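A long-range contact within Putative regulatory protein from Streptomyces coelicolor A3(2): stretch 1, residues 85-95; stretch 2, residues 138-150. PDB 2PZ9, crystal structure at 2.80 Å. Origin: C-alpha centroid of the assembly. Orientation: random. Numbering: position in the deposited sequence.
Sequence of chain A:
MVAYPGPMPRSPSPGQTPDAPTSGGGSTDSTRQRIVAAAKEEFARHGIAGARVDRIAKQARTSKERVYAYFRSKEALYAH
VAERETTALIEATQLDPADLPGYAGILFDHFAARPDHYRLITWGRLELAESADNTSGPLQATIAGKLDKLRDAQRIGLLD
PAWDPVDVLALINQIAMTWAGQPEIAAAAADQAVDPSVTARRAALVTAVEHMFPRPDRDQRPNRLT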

# COMPACT_ATOMS: atom_id res chain seq x y z
N GLU A 85 17.72 5.40 -1.01
CA GLU A 85 16.67 4.75 -1.81
C GLU A 85 15.73 5.74 -2.49
O GLU A 85 15.46 5.63 -3.69
N THR A 86 15.23 6.67 -1.68
CA THR A 86 14.37 7.75 -2.13
C THR A 86 15.00 8.52 -3.28
O THR A 86 14.33 8.75 -4.29
N THR A 87 16.27 8.90 -3.13
CA THR A 87 16.97 9.68 -4.14
C THR A 87 17.11 8.88 -5.42
O THR A 87 16.88 9.39 -6.50
N ALA A 88 17.49 7.61 -5.29
CA ALA A 88 17.54 6.68 -6.42
C ALA A 88 16.23 6.71 -7.21
O ALA A 88 16.23 6.72 -8.45
N LEU A 89 15.14 6.71 -6.46
CA LEU A 89 13.80 6.69 -6.99
C LEU A 89 13.48 7.99 -7.70
O LEU A 89 13.19 7.99 -8.89
N ILE A 90 13.54 9.10 -6.95
CA ILE A 90 13.26 10.43 -7.45
C ILE A 90 13.93 10.68 -8.80
O ILE A 90 13.32 11.25 -9.70
N GLU A 91 15.17 10.23 -8.92
CA GLU A 91 15.95 10.36 -10.16
C GLU A 91 15.47 9.45 -11.28
O GLU A 91 15.44 9.84 -12.43
N ALA A 92 15.09 8.22 -10.92
CA ALA A 92 14.49 7.30 -11.88
C ALA A 92 13.08 7.75 -12.31
O ALA A 92 12.47 7.14 -13.20
N THR A 93 12.57 8.83 -11.71
CA THR A 93 11.13 9.12 -11.72
C THR A 93 10.78 10.54 -12.13
O THR A 93 9.76 11.08 -11.70
N GLN A 94 11.62 11.15 -12.96
CA GLN A 94 11.27 12.39 -13.63
C GLN A 94 9.78 12.33 -14.03
O GLN A 94 9.35 11.44 -14.77
N LEU A 95 8.98 13.25 -13.49
CA LEU A 95 7.57 13.28 -13.84
C LEU A 95 7.31 13.99 -15.16
O LEU A 95 7.71 15.14 -15.35
N PRO A 138 12.52 17.40 2.26
CA PRO A 138 13.31 16.51 1.41
C PRO A 138 12.47 15.77 0.34
O PRO A 138 12.56 16.09 -0.86
N LEU A 139 11.67 14.79 0.76
CA LEU A 139 10.77 14.13 -0.19
C LEU A 139 9.62 15.09 -0.51
O LEU A 139 9.30 15.34 -1.68
N GLN A 140 9.03 15.62 0.57
CA GLN A 140 8.09 16.75 0.54
C GLN A 140 8.41 17.79 -0.54
O GLN A 140 7.52 18.32 -1.22
N ALA A 141 9.70 18.08 -0.67
CA ALA A 141 10.19 18.99 -1.68
C ALA A 141 9.80 18.49 -3.05
O ALA A 141 9.04 19.15 -3.75
N THR A 142 10.27 17.32 -3.46
CA THR A 142 9.96 16.91 -4.82
C THR A 142 8.44 16.84 -5.07
O THR A 142 7.98 17.22 -6.15
N ILE A 143 7.67 16.41 -4.07
CA ILE A 143 6.20 16.43 -4.11
C ILE A 143 5.65 17.84 -4.37
O ILE A 143 4.91 18.06 -5.32
N ALA A 144 6.01 18.80 -3.52
CA ALA A 144 5.62 20.19 -3.76
C ALA A 144 5.97 20.60 -5.19
O ALA A 144 5.20 21.33 -5.84
N GLY A 145 7.10 20.10 -5.69
CA GLY A 145 7.54 20.39 -7.06
C GLY A 145 6.63 19.77 -8.11
O GLY A 145 6.22 20.43 -9.07
N LYS A 146 6.32 18.49 -7.93
CA LYS A 146 5.46 17.78 -8.88
C LYS A 146 4.03 18.32 -8.91
O LYS A 146 3.39 18.32 -9.96
N LEU A 147 3.52 18.77 -7.77
CA LEU A 147 2.21 19.38 -7.73
C LEU A 147 2.25 20.67 -8.52
O LEU A 147 1.30 21.01 -9.21
N ASP A 148 3.36 21.39 -8.44
CA ASP A 148 3.50 22.54 -9.30
C ASP A 148 3.55 22.18 -10.78
O ASP A 148 2.92 22.83 -11.60
N LYS A 149 4.25 21.10 -11.11
CA LYS A 149 4.37 20.60 -12.47
C LYS A 149 2.97 20.25 -13.01
O LYS A 149 2.62 20.57 -14.14
N LEU A 150 2.15 19.62 -12.18
CA LEU A 150 0.78 19.34 -12.57
C LEU A 150 -0.08 20.60 -12.67
O LEU A 150 -0.85 20.72 -13.62

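This is a mostly apolar contact in which one helix packs against a nearly parallel helix and, more extensively, the loop that follows it, with a lysine supplying the polar link. The helix axes come no closer than 11.6 Å, and side chains meet between them.

At the start, Thr 86 and Ile 90, both m at chi1 and one helical turn apart, point toward stretch 2. Leu 139 points sideways, but its t, p rotamer brings its end nearer. Leu 139 CD1 lies 3.8 Å from Thr 86 CG2 and 3.9 Å from Ile 90 CD1. Ile 90 CD1 also touches Thr 142 CG2 at 3.6 Å.

Leu 95 is the most covered residue here. It is buried, points toward the helix and adopts t, p. Leu 95 CD2 packs 3.7 Å from Lys 146 CB and 4.2 Å from Leu 150 CG. Lys 146 is m at chi1 and then extended, so Lys 146 NZ reaches 3.2 Å from Thr 93 CG2; this NZ is hydrogen-bonded elsewhere in the structure.

Lys 149 supplies the polar link. Lys 149 NZ donates to Gln 94 OE1 at 3.2 Å and, weakly, to Leu 95 O at 3.2 Å. Water 1 bridges the Lys 149 and Gln 94 side chains, accepting from Lys 149 NZ at 2.8 Å and donating to Gln 94 OE1 at 3.0 Å.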

# COMPACT_ATOMS: atom_id res chain seq x y z
CB GLU A 85 15.84 3.82 -0.94
CG GLU A 85 16.49 2.47 -0.68
CD GLU A 85 16.87 1.76 -1.97
OE1 GLU A 85 15.94 1.26 -2.65
OE2 GLU A 85 18.08 1.71 -2.31
CB THR A 86 14.09 8.73 -0.98
OG1 THR A 86 13.78 7.99 0.20
CG2 THR A 86 12.91 9.61 -1.32
CB THR A 87 18.37 10.10 -3.66
OG1 THR A 87 18.40 10.04 -2.23
CG2 THR A 87 18.73 11.51 -4.12
CB ALA A 88 17.79 5.28 -5.91
CB LEU A 89 12.81 6.45 -5.84
CG LEU A 89 11.29 6.60 -6.09
CD1 LEU A 89 10.71 5.43 -6.92
CD2 LEU A 89 10.48 6.84 -4.77
CB ILE A 90 13.67 11.48 -6.40
CG1 ILE A 90 12.60 11.54 -5.32
CG2 ILE A 90 13.83 12.85 -7.00
CD1 ILE A 90 13.08 12.08 -4.01
CB GLU A 91 17.43 10.13 -9.88
CG GLU A 91 18.00 11.20 -8.99
CD GLU A 91 19.48 11.06 -8.74
OE1 GLU A 91 20.19 10.44 -9.57
OE2 GLU A 91 19.95 11.58 -7.71
CB ALA A 92 14.44 5.89 -11.27
CB THR A 93 10.49 8.70 -10.35
OG1 THR A 93 9.97 7.38 -10.48
CG2 THR A 93 9.37 9.64 -9.84
CB GLN A 94 12.21 12.61 -14.83
CG GLN A 94 11.73 13.53 -15.99
CD GLN A 94 11.84 15.04 -15.67
OE1 GLN A 94 10.87 15.80 -15.86
NE2 GLN A 94 13.01 15.46 -15.20
CB LEU A 95 6.72 13.92 -12.74
CG LEU A 95 5.32 14.45 -13.16
CD1 LEU A 95 4.36 13.36 -13.67
CD2 LEU A 95 4.66 15.23 -12.03
CB PRO A 138 13.96 15.55 2.42
CG PRO A 138 14.15 16.45 3.69
CD PRO A 138 13.18 17.63 3.56
CB LEU A 139 10.25 12.80 0.35
CG LEU A 139 9.27 12.00 -0.53
CD1 LEU A 139 9.83 11.67 -1.91
CD2 LEU A 139 8.83 10.72 0.18
CB GLN A 140 8.05 17.42 1.92
CG GLN A 140 7.39 16.58 3.01
CD GLN A 140 5.93 16.26 2.70
OE1 GLN A 140 5.14 17.13 2.32
NE2 GLN A 140 5.55 14.99 2.87
CB ALA A 141 11.70 19.19 -1.57
CB THR A 142 10.77 15.65 -5.30
OG1 THR A 142 9.99 14.45 -5.19
CG2 THR A 142 12.13 15.52 -4.54
CB ILE A 143 5.58 15.87 -2.80
CG1 ILE A 143 5.84 14.37 -2.68
CG2 ILE A 143 4.07 16.18 -2.70
CD1 ILE A 143 5.88 13.91 -1.25
CB ALA A 144 6.26 21.12 -2.77
CB LYS A 146 5.45 16.28 -8.58
CG LYS A 146 6.78 15.63 -8.82
CD LYS A 146 6.69 14.15 -8.57
CE LYS A 146 8.04 13.55 -8.45
NZ LYS A 146 7.87 12.06 -8.46
CB LEU A 147 1.75 19.63 -6.29
CG LEU A 147 1.52 18.38 -5.44
CD1 LEU A 147 1.37 18.75 -3.97
CD2 LEU A 147 0.33 17.56 -5.94
CB ASP A 148 4.66 23.42 -8.86
CG ASP A 148 4.18 24.61 -8.06
OD1 ASP A 148 3.64 24.40 -6.95
OD2 ASP A 148 4.29 25.75 -8.57
CB LYS A 149 5.31 19.38 -12.48
CG LYS A 149 6.41 19.34 -13.57
CD LYS A 149 7.80 18.98 -12.93
CE LYS A 149 8.64 17.89 -13.67
NZ LYS A 149 8.85 18.12 -15.13
CB LEU A 150 0.15 18.29 -11.65
CG LEU A 150 0.89 16.94 -11.61
CD1 LEU A 150 0.76 16.25 -10.25
CD2 LEU A 150 0.45 16.00 -12.74
O HOH W 1 8.89 17.04 -17.70